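Orf c02003 protein (Sulfolobus solfataricus P2, PDB 2Q00) is of unknown function but belongs to the archaeal PaREP1 family, whose all-helical fold is probably related to the C-terminal helical domain of kanamycin nucleotidyltransferase-like proteins. Local coordinates at residues N45-N53 and N64-N75; V24-E35 and W83-F94. All coordinates share one frame; numbering follows the deposited sequence.

Interaction 1 (N45-N53 and N64-N75)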
loop_
_atom_site.group_PDB
_atom_site.type_symbol
_atom_site.label_atom_id
_atom_site.label_comp_id
_atom_site.label_asym_id
_atom_site.label_seq_id
_atom_site.Cartn_x
_atom_site.Cartn_y
_atom_site.Cartn_z
ATOM N N ASN A 45 7.535 -4.495 -13.018
ATOM C CA ASN A 45 6.787 -4.878 -14.209
ATOM C C ASN A 45 7.098 -3.903 -15.331
ATOM O O ASN A 45 6.670 -4.091 -16.468
ATOM C CB ASN A 45 5.283 -4.882 -13.941
ATOM C CG ASN A 45 4.819 -6.150 -13.267
ATOM O OD1 ASN A 45 5.115 -6.394 -12.097
ATOM N ND2 ASN A 45 4.092 -6.977 -14.011
ATOM N N ASN A 46 7.834 -2.854 -14.990
ATOM C CA ASN A 46 8.229 -1.842 -15.954
ATOM C C ASN A 46 7.050 -1.251 -16.740
ATOM O O ASN A 46 6.840 -1.566 -17.916
ATOM C CB ASN A 46 9.256 -2.436 -16.920
ATOM C CG ASN A 46 10.047 -1.375 -17.652
ATOM O OD1 ASN A 46 9.487 -0.558 -18.385
ATOM N ND2 ASN A 46 11.361 -1.377 -17.451
ATOM N N LEU A 47 6.288 -0.383 -16.082
ATOM C CA LEU A 47 5.141 0.262 -16.710
ATOM C C LEU A 47 5.423 1.731 -17.015
ATOM O O LEU A 47 4.999 2.625 -16.275
ATOM C CB LEU A 47 3.914 0.153 -15.804
ATOM C CG LEU A 47 3.047 -1.101 -15.926
ATOM C CD1 LEU A 47 3.896 -2.361 -15.950
ATOM C CD2 LEU A 47 2.070 -1.121 -14.761
ATOM N N LYS A 48 6.138 1.969 -18.111
ATOM C CA LYS A 48 6.494 3.319 -18.546
ATOM C C LYS A 48 5.273 4.236 -18.565
ATOM O O LYS A 48 5.358 5.413 -18.214
ATOM C CB LYS A 48 7.128 3.264 -19.936
ATOM N N GLU A 49 4.138 3.675 -18.973
ATOM C CA GLU A 49 2.879 4.403 -19.068
ATOM C C GLU A 49 2.616 5.330 -17.888
ATOM O O GLU A 49 2.430 6.536 -18.059
ATOM C CB GLU A 49 1.719 3.412 -19.196
ATOM C CG GLU A 49 1.942 2.340 -20.248
ATOM C CD GLU A 49 2.095 0.954 -19.645
ATOM O OE1 GLU A 49 1.123 0.459 -19.034
ATOM O OE2 GLU A 49 3.183 0.357 -19.781
ATOM N N ILE A 50 2.597 4.760 -16.690
ATOM C CA ILE A 50 2.332 5.544 -15.491
ATOM C C ILE A 50 3.551 6.314 -14.996
ATOM O O ILE A 50 3.425 7.421 -14.468
ATOM C CB ILE A 50 1.799 4.650 -14.353
ATOM C CG1 ILE A 50 1.584 5.490 -13.093
ATOM C CG2 ILE A 50 2.762 3.509 -14.093
ATOM C CD1 ILE A 50 1.132 4.693 -11.900
ATOM N N THR A 51 4.733 5.731 -15.160
ATOM C CA THR A 51 5.948 6.402 -14.724
ATOM C C THR A 51 6.150 7.691 -15.518
ATOM O O THR A 51 6.721 8.658 -15.011
ATOM C CB THR A 51 7.176 5.493 -14.884
ATOM O OG1 THR A 51 7.056 4.734 -16.091
ATOM C CG2 THR A 51 7.300 4.556 -13.690
ATOM N N ASN A 52 5.682 7.703 -16.762
ATOM C CA ASN A 52 5.801 8.897 -17.584
ATOM C C ASN A 52 4.820 9.911 -17.012
ATOM O O ASN A 52 5.087 11.116 -16.968
ATOM C CB ASN A 52 5.443 8.598 -19.041
ATOM C CG ASN A 52 6.381 7.594 -19.676
ATOM O OD1 ASN A 52 7.584 7.605 -19.421
ATOM N ND2 ASN A 52 5.836 6.726 -20.520
ATOM N N ASN A 53 3.684 9.392 -16.561
ATOM C CA ASN A 53 2.625 10.201 -15.976
ATOM C C ASN A 53 3.116 10.833 -14.667
ATOM O O ASN A 53 2.449 11.694 -14.093
ATOM C CB ASN A 53 1.394 9.319 -15.720
ATOM C CG ASN A 53 0.098 10.110 -15.690
ATOM O OD1 ASN A 53 -0.072 11.021 -14.877
ATOM N ND2 ASN A 53 -0.827 9.760 -16.579
ATOM N N ASN A 64 -2.692 7.922 -10.087
ATOM C CA ASN A 64 -1.632 7.120 -10.692
ATOM C C ASN A 64 -1.620 5.753 -10.026
ATOM O O ASN A 64 -1.534 4.725 -10.705
ATOM C CB ASN A 64 -0.269 7.776 -10.496
ATOM C CG ASN A 64 0.006 8.857 -11.505
ATOM O OD1 ASN A 64 0.079 8.596 -12.706
ATOM N ND2 ASN A 64 0.168 10.089 -11.024
ATOM N N LEU A 65 -1.705 5.749 -8.693
ATOM C CA LEU A 65 -1.714 4.503 -7.925
ATOM C C LEU A 65 -2.911 3.670 -8.342
ATOM O O LEU A 65 -2.789 2.473 -8.598
ATOM C CB LEU A 65 -1.794 4.776 -6.419
ATOM C CG LEU A 65 -0.596 5.392 -5.683
ATOM C CD1 LEU A 65 0.689 4.683 -6.109
ATOM C CD2 LEU A 65 -0.518 6.877 -5.982
ATOM N N PHE A 66 -4.078 4.302 -8.392
ATOM C CA PHE A 66 -5.278 3.591 -8.824
ATOM C C PHE A 66 -5.030 3.032 -10.233
ATOM O O PHE A 66 -5.264 1.850 -10.476
ATOM C CB PHE A 66 -6.485 4.536 -8.805
ATOM C CG PHE A 66 -7.166 4.625 -7.461
ATOM C CD1 PHE A 66 -7.940 3.561 -6.991
ATOM C CD2 PHE A 66 -7.026 5.760 -6.662
ATOM C CE1 PHE A 66 -8.566 3.622 -5.750
ATOM C CE2 PHE A 66 -7.644 5.839 -5.415
ATOM C CZ PHE A 66 -8.419 4.764 -4.955
ATOM N N LYS A 67 -4.544 3.869 -11.150
ATOM C CA LYS A 67 -4.259 3.404 -12.509
ATOM C C LYS A 67 -3.320 2.221 -12.426
ATOM O O LYS A 67 -3.553 1.167 -13.027
ATOM C CB LYS A 67 -3.551 4.471 -13.350
ATOM C CG LYS A 67 -4.400 5.624 -13.842
ATOM C CD LYS A 67 -3.679 6.347 -14.978
ATOM C CE LYS A 67 -4.129 7.804 -15.130
ATOM N NZ LYS A 67 -3.603 8.701 -14.043
ATOM N N ALA A 68 -2.238 2.425 -11.686
ATOM C CA ALA A 68 -1.220 1.408 -11.509
ATOM C C ALA A 68 -1.810 0.090 -11.026
ATOM O O ALA A 68 -1.500 -0.977 -11.572
ATOM C CB ALA A 68 -0.167 1.906 -10.532
ATOM N N SER A 69 -2.660 0.159 -10.005
ATOM C CA SER A 69 -3.275 -1.050 -9.464
ATOM C C SER A 69 -4.107 -1.748 -10.547
ATOM O O SER A 69 -4.048 -2.972 -10.689
ATOM C CB SER A 69 -4.142 -0.719 -8.236
ATOM O OG SER A 69 -5.203 0.166 -8.554
ATOM N N LYS A 70 -4.868 -0.973 -11.315
ATOM C CA LYS A 70 -5.674 -1.553 -12.386
ATOM C C LYS A 70 -4.723 -2.249 -13.350
ATOM O O LYS A 70 -4.757 -3.480 -13.508
ATOM C CB LYS A 70 -6.464 -0.461 -13.121
ATOM N N LEU A 71 -3.865 -1.444 -13.979
ATOM C CA LEU A 71 -2.879 -1.939 -14.936
ATOM C C LEU A 71 -2.159 -3.204 -14.478
ATOM O O LEU A 71 -1.773 -4.025 -15.302
ATOM C CB LEU A 71 -1.841 -0.855 -15.233
ATOM C CG LEU A 71 -2.143 0.189 -16.316
ATOM C CD1 LEU A 71 -3.493 0.861 -16.066
ATOM C CD2 LEU A 71 -1.015 1.213 -16.333
ATOM N N LEU A 72 -1.985 -3.370 -13.169
ATOM C CA LEU A 72 -1.291 -4.547 -12.644
ATOM C C LEU A 72 -2.157 -5.802 -12.492
ATOM O O LEU A 72 -1.664 -6.861 -12.079
ATOM C CB LEU A 72 -0.642 -4.208 -11.300
ATOM C CG LEU A 72 0.542 -3.243 -11.337
ATOM C CD1 LEU A 72 0.901 -2.797 -9.929
ATOM C CD2 LEU A 72 1.728 -3.926 -12.013
ATOM N N ARG A 73 -3.442 -5.684 -12.818
ATOM C CA ARG A 73 -4.368 -6.814 -12.716
ATOM C C ARG A 73 -3.912 -7.996 -13.579
ATOM O O ARG A 73 -4.263 -9.149 -13.308
ATOM C CB ARG A 73 -5.770 -6.377 -13.127
ATOM N N SER A 74 -3.126 -7.701 -14.612
ATOM C CA SER A 74 -2.615 -8.730 -15.513
ATOM C C SER A 74 -1.553 -9.590 -14.820
ATOM O O SER A 74 -1.487 -10.806 -15.031
ATOM C CB SER A 74 -2.030 -8.071 -16.764
ATOM O OG SER A 74 -2.997 -7.247 -17.399
ATOM N N ASN A 75 -0.728 -8.953 -13.994
ATOM C CA ASN A 75 0.316 -9.653 -13.253
ATOM C C ASN A 75 -0.314 -10.453 -12.108
ATOM O O ASN A 75 0.052 -11.608 -11.866
ATOM C CB ASN A 75 1.329 -8.644 -12.699
ATOM C CG ASN A 75 2.364 -9.286 -11.777
ATOM O OD1 ASN A 75 2.046 -9.718 -10.665
ATOM N ND2 ASN A 75 3.609 -9.348 -12.241
#
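The side-chain amides of Asn-45 and Asn-75 meet at one end of this contact, with their planes 68° apart. At the other end the amides of Asn-53 and Asn-64 are turned 78° against each other. Neither pair is coplanar, so the amides cross rather than stack. Beside the first pair, the Asn-45 CG lies 4.0 Å from Leu-72 CD2, so the same amide also rests on a methyl group. With an alanine in place of Asn-45, the Asn-75 amide and the Leu-72 methyl would probably both be less covered.

Between the amide pairs the contact is mainly apolar. Ile-50 extends CG1 anti to the backbone N (chi1 178°), and its CD1 reaches to 3.4 Å from Ala-68 CB. Both residues also pack on Val-42 of helix 23-45. Leu-47 CD2 touches Leu-72 CD2 and Leu-71 CB, each at 3.9 Å. The Leu-47 and Leu-71 side chains run alongside each other, pointing opposite ways. Nearer the surface, Glu-49 OE1 comes within 3.5 Å of Leu-71 CD2.

Asn-46 takes positive phi at the C-prime position and closes helix 23-45 with a Schellman motif. Leu-47 follows as N-cap of helix 48-52. The short helix then runs antiparallel to the 64-71 segment, with axes 10.2 Å apart. This is a small helical hairpin within an all-helical fold.

Interaction 2 (V24-E35 and W83-F94); sequences VQACEKYYKAAE and WKSAWTLHVEGF
Tyr-31 and His-90 form an offset stack, with ring centroids 3.9 Å apart and planes 7° from parallel. Tyr-31 holds CG anti to the backbone N (chi1 179°), which carries its ring across to the facing helix. His-90 also places CB over the centre of the same Tyr-31 face, a CH-pi contact of 3.5 Å from CB to the ring centroid. The Tyr-31 ring meets Trp-83 obliquely, with CE1 at 3.4 Å from Trp-83 CH2. Its OH lies at the edge of the Trp-87 ring, near that ring's plane. Tyr-31 is thus a knob in the hole made by Trp-83, Ala-86, Trp-87 and His-90.

The first torsion of Glu-28 (chi1 -170°) lays CG over the face of Phe-94, 3.9 Å from the ring centroid and almost on its normal. The bend at chi2 then brings the carboxylate round, and OE1 reaches the edge of the His-90 ring, 3.1 Å from CD2. OE1 is buried without a polar partner in the model, while OE2 has a long, weak ion pair with Arg-59.

Val-24 CG1 touches Phe-94 CD1 at 3.5 Å. Cys-27 SG packs on Leu-89 CD2 and lies near Gly-93. A CB on Gly-93 would run into Cys-27 SG and Leu-89 O, within the pi-type turn at 89-94. Further along, Ala-34 and Ala-86 meet CB to CB at 3.3 Å, and their small size probably helps the segment axes approach to 8.2 Å. The segments cross at -149°. This is a knob-into-hole contact of Tyr-31 between near-antiparallel helices, within an aromatic cluster in the buried core of a helical bundle.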
loop_
_atom_site.group_PDB
_atom_site.type_symbol
_atom_site.label_atom_id
_atom_site.label_comp_id
_atom_site.label_asym_id
_atom_site.label_seq_id
_atom_site.Cartn_x
_atom_site.Cartn_y
_atom_site.Cartn_z
ATOM N N VAL A 24 -4.569 5.877 14.216
ATOM C CA VAL A 24 -4.453 6.933 13.219
ATOM C C VAL A 24 -3.118 6.881 12.485
ATOM O O VAL A 24 -3.057 6.992 11.256
ATOM C CB VAL A 24 -4.581 8.310 13.871
ATOM C CG1 VAL A 24 -4.543 9.398 12.806
ATOM C CG2 VAL A 24 -5.875 8.377 14.669
ATOM N N GLN A 25 -2.044 6.719 13.249
ATOM C CA GLN A 25 -0.705 6.663 12.686
ATOM C C GLN A 25 -0.486 5.378 11.906
ATOM O O GLN A 25 0.051 5.403 10.792
ATOM C CB GLN A 25 0.330 6.796 13.808
ATOM C CG GLN A 25 0.634 8.239 14.181
ATOM C CD GLN A 25 1.543 8.909 13.160
ATOM O OE1 GLN A 25 2.731 8.590 13.073
ATOM N NE2 GLN A 25 0.986 9.828 12.373
ATOM N N ALA A 26 -0.911 4.262 12.490
ATOM C CA ALA A 26 -0.774 2.959 11.865
ATOM C C ALA A 26 -1.434 2.951 10.490
ATOM O O ALA A 26 -0.815 2.538 9.501
ATOM C CB ALA A 26 -1.386 1.874 12.765
ATOM N N CYS A 27 -2.684 3.408 10.420
ATOM C CA CYS A 27 -3.406 3.455 9.142
ATOM C C CYS A 27 -2.595 4.163 8.065
ATOM O O CYS A 27 -2.448 3.666 6.946
ATOM C CB CYS A 27 -4.752 4.182 9.300
ATOM S SG CYS A 27 -5.981 3.284 10.270
ATOM N N GLU A 28 -2.074 5.335 8.403
ATOM C CA GLU A 28 -1.294 6.105 7.450
ATOM C C GLU A 28 -0.020 5.378 7.019
ATOM O O GLU A 28 0.375 5.452 5.854
ATOM C CB GLU A 28 -0.961 7.484 8.031
ATOM C CG GLU A 28 -0.354 8.450 7.008
ATOM C CD GLU A 28 -0.976 8.324 5.610
ATOM O OE1 GLU A 28 -2.223 8.334 5.484
ATOM O OE2 GLU A 28 -0.208 8.212 4.630
ATOM N N LYS A 29 0.619 4.667 7.947
ATOM C CA LYS A 29 1.841 3.944 7.614
ATOM C C LYS A 29 1.521 2.739 6.758
ATOM O O LYS A 29 2.291 2.391 5.849
ATOM C CB LYS A 29 2.590 3.513 8.875
ATOM C CG LYS A 29 3.689 4.485 9.296
ATOM C CD LYS A 29 3.161 5.712 9.999
ATOM C CE LYS A 29 3.955 6.961 9.618
ATOM N NZ LYS A 29 5.425 6.731 9.529
ATOM N N TYR A 30 0.388 2.101 7.046
ATOM C CA TYR A 30 -0.042 0.949 6.265
ATOM C C TYR A 30 -0.317 1.419 4.849
ATOM O O TYR A 30 -0.011 0.724 3.886
ATOM C CB TYR A 30 -1.312 0.332 6.845
ATOM C CG TYR A 30 -1.092 -0.555 8.052
ATOM C CD1 TYR A 30 -0.307 -1.703 7.958
ATOM C CD2 TYR A 30 -1.685 -0.253 9.286
ATOM C CE1 TYR A 30 -0.113 -2.532 9.057
ATOM C CE2 TYR A 30 -1.503 -1.080 10.398
ATOM C CZ TYR A 30 -0.710 -2.226 10.276
ATOM O OH TYR A 30 -0.516 -3.074 11.347
ATOM N N TYR A 31 -0.910 2.602 4.723
ATOM C CA TYR A 31 -1.205 3.127 3.400
ATOM C C TYR A 31 0.103 3.440 2.668
ATOM O O TYR A 31 0.267 3.093 1.505
ATOM C CB TYR A 31 -2.065 4.385 3.493
ATOM C CG TYR A 31 -2.376 4.979 2.137
ATOM C CD1 TYR A 31 -3.136 4.268 1.201
ATOM C CD2 TYR A 31 -1.897 6.242 1.779
ATOM C CE1 TYR A 31 -3.406 4.799 -0.050
ATOM C CE2 TYR A 31 -2.164 6.781 0.529
ATOM C CZ TYR A 31 -2.918 6.050 -0.382
ATOM O OH TYR A 31 -3.154 6.549 -1.634
ATOM N N LYS A 32 1.029 4.105 3.352
ATOM C CA LYS A 32 2.320 4.426 2.753
ATOM C C LYS A 32 3.022 3.138 2.337
ATOM O O LYS A 32 3.690 3.102 1.311
ATOM C CB LYS A 32 3.193 5.212 3.733
ATOM C CG LYS A 32 2.781 6.665 3.872
ATOM C CD LYS A 32 3.700 7.418 4.818
ATOM C CE LYS A 32 3.357 8.910 4.884
ATOM N NZ LYS A 32 4.357 9.623 5.756
ATOM N N ALA A 33 2.858 2.083 3.132
ATOM C CA ALA A 33 3.451 0.791 2.808
ATOM C C ALA A 33 2.858 0.326 1.487
ATOM O O ALA A 33 3.559 -0.224 0.634
ATOM C CB ALA A 33 3.153 -0.251 3.917
ATOM N N ALA A 34 1.557 0.552 1.321
ATOM C CA ALA A 34 0.860 0.152 0.097
ATOM C C ALA A 34 1.320 0.970 -1.099
ATOM O O ALA A 34 1.530 0.431 -2.188
ATOM C CB ALA A 34 -0.644 0.295 0.275
ATOM N N GLU A 35 1.485 2.272 -0.899
ATOM C CA GLU A 35 1.920 3.111 -1.996
ATOM C C GLU A 35 3.273 2.631 -2.530
ATOM O O GLU A 35 3.459 2.491 -3.745
ATOM C CB GLU A 35 2.017 4.559 -1.547
ATOM C CG GLU A 35 2.477 5.479 -2.668
ATOM C CD GLU A 35 2.476 6.944 -2.276
ATOM O OE1 GLU A 35 1.468 7.405 -1.688
ATOM O OE2 GLU A 35 3.480 7.632 -2.571
ATOM N N TRP A 83 -5.426 -2.844 -3.177
ATOM C CA TRP A 83 -5.231 -1.405 -3.184
ATOM C C TRP A 83 -6.423 -0.646 -2.575
ATOM O O TRP A 83 -6.230 0.333 -1.844
ATOM C CB TRP A 83 -4.972 -0.899 -4.609
ATOM C CG TRP A 83 -4.867 0.586 -4.640
ATOM C CD1 TRP A 83 -5.763 1.465 -5.179
ATOM C CD2 TRP A 83 -3.853 1.385 -4.004
ATOM N NE1 TRP A 83 -5.373 2.760 -4.911
ATOM C CE2 TRP A 83 -4.205 2.738 -4.193
ATOM C CE3 TRP A 83 -2.683 1.084 -3.292
ATOM C CZ2 TRP A 83 -3.427 3.792 -3.696
ATOM C CZ3 TRP A 83 -1.909 2.131 -2.796
ATOM C CH2 TRP A 83 -2.288 3.469 -3.002
ATOM N N LYS A 84 -7.649 -1.086 -2.868
ATOM C CA LYS A 84 -8.833 -0.414 -2.322
ATOM C C LYS A 84 -8.749 -0.347 -0.799
ATOM O O LYS A 84 -8.983 0.710 -0.205
ATOM C CB LYS A 84 -10.115 -1.137 -2.744
ATOM C CG LYS A 84 -10.401 -1.072 -4.247
ATOM C CD LYS A 84 -11.771 -1.676 -4.590
ATOM C CE LYS A 84 -12.050 -1.664 -6.099
ATOM N NZ LYS A 84 -11.119 -2.540 -6.882
ATOM N N SER A 85 -8.409 -1.480 -0.180
ATOM C CA SER A 85 -8.256 -1.557 1.277
ATOM C C SER A 85 -7.264 -0.498 1.768
ATOM O O SER A 85 -7.475 0.157 2.806
ATOM C CB SER A 85 -7.730 -2.926 1.687
ATOM O OG SER A 85 -8.588 -3.945 1.239
ATOM N N ALA A 86 -6.170 -0.347 1.027
ATOM C CA ALA A 86 -5.163 0.632 1.386
ATOM C C ALA A 86 -5.828 2.012 1.359
ATOM O O ALA A 86 -5.659 2.820 2.284
ATOM C CB ALA A 86 -3.973 0.572 0.381
ATOM N N TRP A 87 -6.597 2.271 0.303
ATOM C CA TRP A 87 -7.279 3.553 0.150
ATOM C C TRP A 87 -8.222 3.786 1.323
ATOM O O TRP A 87 -8.253 4.877 1.891
ATOM C CB TRP A 87 -8.044 3.580 -1.187
ATOM C CG TRP A 87 -8.672 4.913 -1.525
ATOM C CD1 TRP A 87 -10.014 5.194 -1.615
ATOM C CD2 TRP A 87 -7.992 6.152 -1.765
ATOM N NE1 TRP A 87 -10.203 6.532 -1.886
ATOM C CE2 TRP A 87 -8.981 7.144 -1.983
ATOM C CE3 TRP A 87 -6.645 6.526 -1.813
ATOM C CZ2 TRP A 87 -8.660 8.481 -2.242
ATOM C CZ3 TRP A 87 -6.327 7.855 -2.068
ATOM C CH2 TRP A 87 -7.331 8.817 -2.278
ATOM N N THR A 88 -8.971 2.749 1.699
ATOM C CA THR A 88 -9.922 2.843 2.817
ATOM C C THR A 88 -9.198 3.221 4.093
ATOM O O THR A 88 -9.671 4.051 4.880
ATOM C CB THR A 88 -10.632 1.518 3.102
ATOM O OG1 THR A 88 -11.313 1.065 1.927
ATOM C CG2 THR A 88 -11.623 1.702 4.244
ATOM N N LEU A 89 -8.058 2.581 4.311
ATOM C CA LEU A 89 -7.257 2.874 5.482
ATOM C C LEU A 89 -6.879 4.350 5.425
ATOM O O LEU A 89 -6.946 5.055 6.431
ATOM C CB LEU A 89 -5.988 2.000 5.495
ATOM C CG LEU A 89 -6.172 0.577 6.025
ATOM C CD1 LEU A 89 -4.951 -0.272 5.787
ATOM C CD2 LEU A 89 -6.477 0.676 7.507
ATOM N N HIS A 90 -6.495 4.806 4.237
ATOM C CA HIS A 90 -6.082 6.187 4.042
ATOM C C HIS A 90 -7.181 7.199 4.362
ATOM O O HIS A 90 -7.008 8.069 5.222
ATOM C CB HIS A 90 -5.614 6.391 2.598
ATOM C CG HIS A 90 -5.007 7.735 2.344
ATOM N ND1 HIS A 90 -5.035 8.342 1.106
ATOM C CD2 HIS A 90 -4.339 8.581 3.164
ATOM C CE1 HIS A 90 -4.412 9.506 1.174
ATOM N NE2 HIS A 90 -3.980 9.673 2.412
ATOM N N VAL A 91 -8.309 7.090 3.663
ATOM C CA VAL A 91 -9.425 8.014 3.865
ATOM C C VAL A 91 -10.135 7.862 5.211
ATOM O O VAL A 91 -9.931 8.659 6.125
ATOM C CB VAL A 91 -10.469 7.866 2.744
ATOM C CG1 VAL A 91 -11.635 8.799 2.999
ATOM C CG2 VAL A 91 -9.828 8.174 1.404
ATOM N N GLU A 92 -10.965 6.834 5.327
ATOM C CA GLU A 92 -11.717 6.571 6.552
ATOM C C GLU A 92 -10.863 6.397 7.803
ATOM O O GLU A 92 -11.325 6.648 8.915
ATOM C CB GLU A 92 -12.582 5.328 6.358
ATOM C CG GLU A 92 -13.751 5.562 5.427
ATOM C CD GLU A 92 -14.483 4.288 5.091
ATOM O OE1 GLU A 92 -14.796 3.523 6.028
ATOM O OE2 GLU A 92 -14.747 4.057 3.890
ATOM N N GLY A 93 -9.618 5.975 7.618
ATOM C CA GLY A 93 -8.750 5.761 8.758
ATOM C C GLY A 93 -8.010 6.986 9.259
ATOM O O GLY A 93 -8.347 7.550 10.301
ATOM N N PHE A 94 -6.989 7.393 8.516
ATOM C CA PHE A 94 -6.177 8.540 8.884
ATOM C C PHE A 94 -6.953 9.861 8.859
ATOM O O PHE A 94 -6.894 10.653 9.810
ATOM C CB PHE A 94 -4.966 8.625 7.946
ATOM C CG PHE A 94 -4.006 9.732 8.288
ATOM C CD1 PHE A 94 -3.373 9.761 9.529
ATOM C CD2 PHE A 94 -3.729 10.741 7.360
ATOM C CE1 PHE A 94 -2.472 10.781 9.850
ATOM C CE2 PHE A 94 -2.830 11.768 7.663
ATOM C CZ PHE A 94 -2.197 11.792 8.913
#

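The centres of the two interactions lie about 19 Å apart, on opposite sides of the chain's centre. Interaction 2 is the more central, about 7 Å from that centre against about 14 Å for interaction 1. Along the chain the order is 24-35, 45-53, 64-75, 83-94, so the 45-53 and 64-75 pair forms between the two halves of interaction 2. Helix 23-45 leads into helix 48-52, and helix 62-71 is followed by helix 79-95. The contacts also join directly: Leu-65 and Ser-69 pack on Trp-83, and the Phe-66 ring meets Trp-83 and Trp-87 edge-to-face. The small hairpin is thereby attached to the buried bundle.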